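Prolyl 4-hydroxylase (Paramecium bursaria Chlorella virus 1, PDB 5C5T) probably hydroxylates proline residues of collagen-like sequences as a 2-oxoglutarate-dependent dioxygenase whose active site holds a metal ion and the co-substrate. Local coordinates at residues Asp42-Asp47 against Gln102-Glu107; Ile58-Ile63 against Pro92-Val97. One frame throughout, in Å; residues are numbered along the deposited sequence.

Interaction 1: Asp42-Asp47 against Gln102-Glu107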
ATOM      1  N   ASP A  42       8.917  -8.761   6.017  1.00 14.15           N
ATOM      2  CA  ASP A  42       8.281  -9.174   7.273  1.00 13.69           C
ATOM      3  C   ASP A  42       8.787  -8.324   8.456  1.00 13.96           C
ATOM      4  O   ASP A  42       9.934  -7.917   8.460  1.00 17.85           O
ATOM      5  CB  ASP A  42       8.549 -10.642   7.530  1.00 19.41           C
ATOM      6  CG  ASP A  42       7.793 -11.531   6.591  1.00 24.84           C
ATOM      7  OD1 ASP A  42       6.612 -11.253   6.266  1.00 20.36           O
ATOM      8  OD2 ASP A  42       8.387 -12.539   6.177  1.00 27.63           O
ATOM      9  N   GLY A  43       7.927  -8.094   9.442  1.00 16.61           N
ATOM     10  CA  GLY A  43       8.265  -7.324  10.618  1.00 18.67           C
ATOM     11  C   GLY A  43       8.599  -5.873  10.395  1.00 17.82           C
ATOM     12  O   GLY A  43       9.309  -5.260  11.195  1.00 21.90           O
ATOM     13  N   PHE A  44       8.049  -5.305   9.320  1.00 12.54           N
ATOM     14  CA  PHE A  44       8.214  -3.886   9.039  1.00 15.20           C
ATOM     15  C   PHE A  44       7.707  -3.055  10.222  1.00 12.02           C
ATOM     16  O   PHE A  44       8.380  -2.104  10.605  1.00 15.05           O
ATOM     17  CB  PHE A  44       7.475  -3.524   7.752  1.00 14.10           C
ATOM     18  CG  PHE A  44       7.704  -2.123   7.262  1.00 11.54           C
ATOM     19  CD1 PHE A  44       8.865  -1.801   6.541  1.00 17.60           C
ATOM     20  CD2 PHE A  44       6.798  -1.105   7.529  1.00 12.29           C
ATOM     21  CE1 PHE A  44       9.064  -0.496   6.066  1.00 16.07           C
ATOM     22  CE2 PHE A  44       7.003   0.185   7.077  1.00 14.56           C
ATOM     23  CZ  PHE A  44       8.145   0.498   6.353  1.00 17.28           C
ATOM     24  N   LEU A  45       6.534  -3.403  10.764  1.00 13.62           N
ATOM     25  CA  LEU A  45       6.089  -2.876  12.080  1.00 15.81           C
ATOM     26  C   LEU A  45       6.008  -3.976  13.081  1.00 13.70           C
ATOM     27  O   LEU A  45       5.686  -5.101  12.699  1.00 14.41           O
ATOM     28  CB  LEU A  45       4.711  -2.208  11.997  1.00 12.71           C
ATOM     29  CG  LEU A  45       4.591  -0.909  11.196  1.00 15.19           C
ATOM     30  CD1 LEU A  45       3.150  -0.371  11.219  1.00 16.10           C
ATOM     31  CD2 LEU A  45       5.601   0.157  11.678  1.00 18.89           C
ATOM     32  N   SER A  46       6.224  -3.678  14.372  1.00 13.69           N
ATOM     33  CA  SER A  46       5.926  -4.691  15.384  1.00 14.28           C
ATOM     34  C   SER A  46       4.424  -4.923  15.537  1.00 15.43           C
ATOM     35  O   SER A  46       3.591  -4.100  15.122  1.00 14.36           O
ATOM     36  CB  SER A  46       6.498  -4.311  16.727  1.00 15.18           C
ATOM     37  OG  SER A  46       5.711  -3.275  17.309  1.00 17.83           O
ATOM     38  N   ASP A  47       4.079  -6.037  16.147  1.00 15.62           N
ATOM     39  CA  ASP A  47       2.677  -6.345  16.404  1.00 17.25           C
ATOM     40  C   ASP A  47       2.029  -5.241  17.280  1.00 15.11           C
ATOM     41  O   ASP A  47       0.913  -4.802  17.000  1.00 14.25           O
ATOM     42  CB  ASP A  47       2.506  -7.710  17.080  1.00 24.53           C
ATOM     43  CG  ASP A  47       2.706  -8.902  16.123  1.00 24.69           C
ATOM     44  OD1 ASP A  47       3.104  -8.726  14.957  1.00 20.25           O
ATOM     45  OD2 ASP A  47       2.442 -10.051  16.547  1.00 25.86           O
ATOM     46  N   GLN A 102       6.918   6.260   7.783  1.00 14.10           N
ATOM     47  CA  GLN A 102       7.511   7.164   6.795  1.00 17.64           C
ATOM     48  C   GLN A 102       9.011   7.162   6.893  1.00 17.00           C
ATOM     49  O   GLN A 102       9.711   7.130   5.883  1.00 19.11           O
ATOM     50  CB  GLN A 102       6.950   8.560   6.988  1.00 19.88           C
ATOM     51  CG  GLN A 102       5.450   8.568   6.708  1.00 21.55           C
ATOM     52  CD  GLN A 102       4.885   9.941   6.611  1.00 23.10           C
ATOM     53  OE1 GLN A 102       5.338  10.860   7.350  1.00 22.03           O
ATOM     54  NE2 GLN A 102       3.901  10.126   5.693  1.00 18.71           N
ATOM     55  N   LYS A 103       9.514   7.118   8.111  1.00 14.74           N
ATOM     56  CA  LYS A 103      10.967   6.985   8.311  1.00 16.41           C
ATOM     57  C   LYS A 103      11.552   5.725   7.660  1.00 18.88           C
ATOM     58  O   LYS A 103      12.536   5.807   6.949  1.00 20.19           O
ATOM     59  CB  LYS A 103      11.302   6.993   9.799  1.00 21.86           C
ATOM     60  CG  LYS A 103      12.816   6.979  10.089  1.00 25.73           C
ATOM     61  CD  LYS A 103      13.091   7.011  11.579  1.00 26.68           C
ATOM     62  CE  LYS A 103      14.555   7.332  11.852  1.00 36.46           C
ATOM     63  NZ  LYS A 103      15.352   6.103  11.745  1.00 39.65           N
ATOM     64  N   LYS A 104      10.951   4.566   7.900  1.00 15.53           N
ATOM     65  CA  LYS A 104      11.449   3.342   7.307  1.00 14.54           C
ATOM     66  C   LYS A 104      11.245   3.296   5.812  1.00 15.87           C
ATOM     67  O   LYS A 104      12.031   2.644   5.106  1.00 17.91           O
ATOM     68  CB  LYS A 104      10.793   2.151   7.973  1.00 15.21           C
ATOM     69  CG  LYS A 104      11.148   2.052   9.401  1.00 16.94           C
ATOM     70  CD  LYS A 104      10.634   0.819  10.062  1.00 20.98           C
ATOM     71  CE  LYS A 104      11.270  -0.383   9.453  1.00 22.00           C
ATOM     72  NZ  LYS A 104      11.151  -1.539  10.343  1.00 17.91           N
ATOM     73  N   THR A 105      10.198   3.962   5.322  1.00 17.27           N
ATOM     74  CA  THR A 105       9.966   3.992   3.875  1.00 15.72           C
ATOM     75  C   THR A 105      11.081   4.839   3.243  1.00 14.72           C
ATOM     76  O   THR A 105      11.652   4.474   2.232  1.00 14.43           O
ATOM     77  CB  THR A 105       8.566   4.546   3.520  1.00 14.44           C
ATOM     78  OG1 THR A 105       7.571   3.676   4.079  1.00 16.48           O
ATOM     79  CG2 THR A 105       8.355   4.669   2.039  1.00 12.79           C
ATOM     80  N   ARG A 106      11.392   5.968   3.849  1.00 15.54           N
ATOM     81  CA  ARG A 106      12.451   6.815   3.324  1.00 16.17           C
ATOM     82  C   ARG A 106      13.804   6.078   3.335  1.00 20.90           C
ATOM     83  O   ARG A 106      14.557   6.105   2.331  1.00 20.86           O
ATOM     84  CB  ARG A 106      12.450   8.122   4.147  1.00 17.33           C
ATOM     85  CG  ARG A 106      13.574   9.061   3.828  1.00 22.76           C
ATOM     86  CD  ARG A 106      13.370  10.337   4.612  1.00 31.26           C
ATOM     87  NE  ARG A 106      13.623  10.092   6.036  1.00 40.74           N
ATOM     88  CZ  ARG A 106      12.715  10.109   7.020  1.00 42.69           C
ATOM     89  NH1 ARG A 106      11.421  10.368   6.796  1.00 44.53           N
ATOM     90  NH2 ARG A 106      13.121   9.873   8.263  1.00 45.45           N
ATOM     91  N   GLU A 107      14.109   5.386   4.424  1.00 20.40           N
ATOM     92  CA  GLU A 107      15.359   4.633   4.496  1.00 16.91           C
ATOM     93  C   GLU A 107      15.422   3.541   3.418  1.00 17.63           C
ATOM     94  O   GLU A 107      16.479   3.275   2.865  1.00 21.85           O
ATOM     95  CB  GLU A 107      15.519   4.032   5.879  1.00 18.51           C
ATOM     96  CG  GLU A 107      15.698   5.103   6.933  1.00 29.51           C
ATOM     97  CD  GLU A 107      15.787   4.546   8.342  1.00 32.64           C
ATOM     98  OE1 GLU A 107      15.261   3.438   8.574  1.00 33.81           O
ATOM     99  OE2 GLU A 107      16.394   5.223   9.200  1.00 37.18           O
TER

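Interaction 2: Ile58-Ile63 against Pro92-Val97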
ATOM      1  N   ILE A  58      -9.565   3.538  14.588  1.00 12.04           N
ATOM      2  CA  ILE A  58     -10.920   3.312  15.105  1.00 13.23           C
ATOM      3  C   ILE A  58     -11.401   4.587  15.795  1.00 12.67           C
ATOM      4  O   ILE A  58     -12.552   4.997  15.595  1.00 14.39           O
ATOM      5  CB  ILE A  58     -10.931   2.095  16.033  1.00 14.37           C
ATOM      6  CG1 ILE A  58     -10.765   0.803  15.212  1.00 17.17           C
ATOM      7  CG2 ILE A  58     -12.237   2.008  16.850  1.00 15.84           C
ATOM      8  CD1 ILE A  58     -10.477  -0.425  16.082  1.00 20.48           C
ATOM      9  N   LYS A  59     -10.533   5.228  16.579  1.00 15.73           N
ATOM     10  CA  LYS A  59     -10.922   6.480  17.260  1.00 16.28           C
ATOM     11  C   LYS A  59     -11.273   7.612  16.275  1.00 16.86           C
ATOM     12  O   LYS A  59     -12.027   8.521  16.645  1.00 21.47           O
ATOM     13  CB  LYS A  59      -9.823   6.921  18.239  1.00 17.55           C
ATOM     14  CG  LYS A  59      -9.790   6.041  19.511  1.00 22.39           C
ATOM     15  CD  LYS A  59      -9.123   6.764  20.689  1.00 38.79           C
ATOM     16  CE  LYS A  59      -9.081   5.902  21.952  1.00 44.16           C
ATOM     17  NZ  LYS A  59      -7.800   5.141  22.044  1.00 44.79           N
ATOM     18  N   LYS A  60     -10.776   7.526  15.040  1.00 13.90           N
ATOM     19  CA  LYS A  60     -11.096   8.484  13.975  1.00 15.42           C
ATOM     20  C   LYS A  60     -12.320   8.099  13.148  1.00 12.63           C
ATOM     21  O   LYS A  60     -12.665   8.805  12.184  1.00 14.08           O
ATOM     22  CB  LYS A  60      -9.882   8.659  13.054  1.00 16.59           C
ATOM     23  CG  LYS A  60      -8.754   9.379  13.722  1.00 15.62           C
ATOM     24  CD  LYS A  60      -7.402   9.047  13.069  1.00 16.84           C
ATOM     25  CE  LYS A  60      -7.241   9.477  11.613  1.00 15.38           C
ATOM     26  NZ  LYS A  60      -7.160  10.936  11.442  1.00 15.69           N
ATOM     27  N   GLY A  61     -12.953   6.977  13.483  1.00 15.32           N
ATOM     28  CA  GLY A  61     -14.204   6.587  12.878  1.00 17.86           C
ATOM     29  C   GLY A  61     -14.113   5.456  11.873  1.00 18.47           C
ATOM     30  O   GLY A  61     -15.082   5.232  11.122  1.00 30.00           O
ATOM     31  N   LEU A  62     -12.995   4.734  11.857  1.00 16.51           N
ATOM     32  CA  LEU A  62     -12.772   3.730  10.784  1.00 20.27           C
ATOM     33  C   LEU A  62     -13.947   2.781  10.630  1.00 30.58           C
ATOM     34  O   LEU A  62     -14.293   2.424   9.505  1.00 32.30           O
ATOM     35  CB  LEU A  62     -11.492   2.917  11.021  1.00 14.63           C
ATOM     36  CG  LEU A  62     -11.151   1.803  10.037  1.00 15.26           C
ATOM     37  CD1 LEU A  62     -10.892   2.402   8.670  1.00 21.20           C
ATOM     38  CD2 LEU A  62      -9.937   0.983  10.516  1.00 20.46           C
ATOM     39  N   ILE A  63     -14.562   2.358  11.733  1.00 24.45           N
ATOM     40  CA  ILE A  63     -15.608   1.333  11.619  1.00 30.77           C
ATOM     41  C   ILE A  63     -16.985   1.968  11.368  1.00 35.24           C
ATOM     42  O   ILE A  63     -17.552   2.611  12.242  1.00 39.45           O
ATOM     43  CB  ILE A  63     -15.594   0.429  12.855  1.00 30.36           C
ATOM     44  CG1 ILE A  63     -14.277  -0.350  12.888  1.00 30.35           C
ATOM     45  CG2 ILE A  63     -16.743  -0.571  12.795  1.00 40.60           C
ATOM     46  CD1 ILE A  63     -14.066  -1.177  14.114  1.00 36.55           C
ATOM     47  N   PRO A  92       0.216  14.559   8.571  1.00 15.51           N
ATOM     48  CA  PRO A  92       1.648  14.456   8.864  1.00 22.47           C
ATOM     49  C   PRO A  92       1.867  14.679  10.358  1.00 20.79           C
ATOM     50  O   PRO A  92       1.264  15.599  10.934  1.00 18.25           O
ATOM     51  CB  PRO A  92       2.265  15.564   8.023  1.00 22.02           C
ATOM     52  CG  PRO A  92       1.289  15.795   6.896  1.00 21.98           C
ATOM     53  CD  PRO A  92      -0.064  15.526   7.496  1.00 16.93           C
ATOM     54  N   GLY A  93       2.639  13.813  11.009  1.00 22.76           N
ATOM     55  CA  GLY A  93       2.934  13.995  12.422  1.00 27.20           C
ATOM     56  C   GLY A  93       1.810  13.723  13.416  1.00 21.06           C
ATOM     57  O   GLY A  93       1.972  13.930  14.613  1.00 19.94           O
ATOM     58  N   GLU A  94       0.677  13.191  12.937  1.00 22.36           N
ATOM     59  CA  GLU A  94      -0.475  12.959  13.795  1.00 18.06           C
ATOM     60  C   GLU A  94      -0.182  11.871  14.827  1.00 17.02           C
ATOM     61  O   GLU A  94      -0.645  11.939  15.973  1.00 18.88           O
ATOM     62  CB  GLU A  94      -1.713  12.572  12.948  1.00 12.98           C
ATOM     63  CG  GLU A  94      -2.958  12.391  13.758  1.00 12.90           C
ATOM     64  CD  GLU A  94      -4.207  12.190  12.948  1.00 14.59           C
ATOM     65  OE1 GLU A  94      -4.215  12.586  11.763  1.00 16.64           O
ATOM     66  OE2 GLU A  94      -5.213  11.674  13.514  1.00 15.28           O
ATOM     67  N   HIS A  95       0.568  10.860  14.389  1.00 16.91           N
ATOM     68  CA  HIS A  95       0.802   9.661  15.186  1.00 19.64           C
ATOM     69  C   HIS A  95       2.219   9.095  15.014  1.00 17.66           C
ATOM     70  O   HIS A  95       2.766   9.070  13.926  1.00 20.10           O
ATOM     71  CB  HIS A  95      -0.230   8.613  14.829  1.00 26.71           C
ATOM     72  CG  HIS A  95      -0.396   7.596  15.898  1.00 26.94           C
ATOM     73  ND1 HIS A  95       0.557   6.635  16.157  1.00 28.52           N
ATOM     74  CD2 HIS A  95      -1.358   7.441  16.835  1.00 28.75           C
ATOM     75  CE1 HIS A  95       0.176   5.910  17.191  1.00 31.71           C
ATOM     76  NE2 HIS A  95      -0.988   6.372  17.617  1.00 33.65           N
ATOM     77  N   GLU A  96       2.832   8.696  16.126  1.00 21.43           N
ATOM     78  CA  GLU A  96       4.188   8.208  16.082  1.00 16.86           C
ATOM     79  C   GLU A  96       4.366   6.965  15.197  1.00 14.11           C
ATOM     80  O   GLU A  96       5.422   6.819  14.580  1.00 17.99           O
ATOM     81  CB  GLU A  96       4.704   7.914  17.515  1.00 22.93           C
ATOM     82  CG  GLU A  96       3.925   6.849  18.263  1.00 27.60           C
ATOM     83  CD  GLU A  96       4.538   5.453  18.159  1.00 33.74           C
ATOM     84  OE1 GLU A  96       5.616   5.316  17.543  1.00 40.65           O
ATOM     85  OE2 GLU A  96       3.933   4.493  18.692  1.00 41.83           O
ATOM     86  N   VAL A  97       3.357   6.112  15.058  1.00 14.26           N
ATOM     87  CA  VAL A  97       3.517   4.913  14.199  1.00 15.31           C
ATOM     88  C   VAL A  97       3.504   5.342  12.720  1.00 15.64           C
ATOM     89  O   VAL A  97       4.150   4.713  11.906  1.00 16.84           O
ATOM     90  CB  VAL A  97       2.469   3.810  14.474  1.00 15.48           C
ATOM     91  CG1 VAL A  97       2.622   2.624  13.497  1.00 15.45           C
ATOM     92  CG2 VAL A  97       2.586   3.279  15.899  1.00 17.72           C
TER

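Interaction 1: Asp42-Asp47 against Gln102-Glu107
A first torsion of -173° at Phe44 sets CG opposite the backbone N and carries the ring out to the flank of helix 96-109, where Lys104 reaches back over it in the reverse direction. Lys104 bends at chi3, which brings its ammonium group round to the backbone carbonyl of the same phenylalanine. Lys104 NZ donates to Phe44 O at 2.8 Å, with a C=O...N angle of 131° and the donor slightly tilted from the carbonyl plane. The lysine thus holds both the backbone carbonyl and the ring of Phe44. Its CE lies over a face of the Phe44 ring, 4.3 Å from the centroid, as a CH-pi contact, and NZ stands 4.8 Å from the same ring centroid in a cation-pi interaction. Nearer the helix, Phe44 CZ touches Lys104 CB at 3.5 Å, and Thr105 OG1 approaches CZ obliquely.

The contact packs the loop between strand 38-41 and helix 47-59 against helix 96-109, on the larger antiparallel sheet of the double-stranded beta-helix (jelly-roll) fold, the fold of the 2-oxoglutarate oxygenases. Phenylalanine suits the place because its buried ring also rests on Leu157 and Val159 of strand 153-160. Thr105 can sit in the same apolar layer, touching Leu157 and Phe121 of strand 120-129, because its hydroxyl bonds to Ile101 O one helical turn back. Lys104 combines a long aliphatic stem, which can lie on an aromatic ring, with a charge that stays near the protein surface. Gly43, with its positive phi, lets the backbone turn just before the phenylalanine.

Interaction 2: Ile58-Ile63 against Pro92-Val97
Lys60 and Glu94 carry the whole contact, reaching for each other from opposite directions across 11.5 Å between their CA atoms. Glu94 extends fully: CG lies anti to the backbone N (chi1 -177°) and the chain runs on straight to its carboxylate. Lys60 instead folds near its end, at chi3 and chi4, which brings both its last methylenes and its ammonium group against the same oxygen. Lys60 NZ meets Glu94 OE2 at 2.9 Å through the syn lone pair, the side facing the other oxygen, and from there also makes a weak bond to Glu94 OE1 at 3.4 Å. Glutamate suits the place because OE2 can take the main lysine bond while OE1, besides the weak one, accepts from Met91 N of its own loop. Lysine is long and flexible enough to bring Lys60 CD within 3.4 Å of Glu94 OE2 while NZ also donates to Trp89 O.

This salt bridge joins the end of helix 47-59 to the loop leading into helix 96-109, on the protein surface away from the metal and 2-oxoglutarate sites. The first helix closes in a Schellman motif: Gly61, at phi 106°, leaves the helical backbone angles and ends the helix. A CB there would be jammed against the carbonyl O of Lys60, so glycine fits. On the other side, His95 is the N-cap of the next helix, and its ND1 accepts from Val97 N at 3.1 Å, in the plane of the ring and nearly straight at 169°. The ammonium group of Lys60 also makes a cation-pi contact with Phe90.

From the N terminus, the chain leaves strand 38-41 and enters the loop 42-47, the first half of interaction 1. It then runs down helix 47-59 to 58-63, where interaction 2 begins. After residues 64-79, which are not modelled, strands 83-84 and 86-89 follow, and the loop 92-97 closes interaction 2. Helix 96-109 then carries the chain to 102-107 and closes interaction 1, so the smaller loop is nested inside the larger. The segments flanking helix 47-59 are thus tied to helix 96-109 and to the loop leading into it. The two contacts, centred about 17 Å apart, meet through packing of Leu45 CD1 on Val97 CG1 at 3.8 Å.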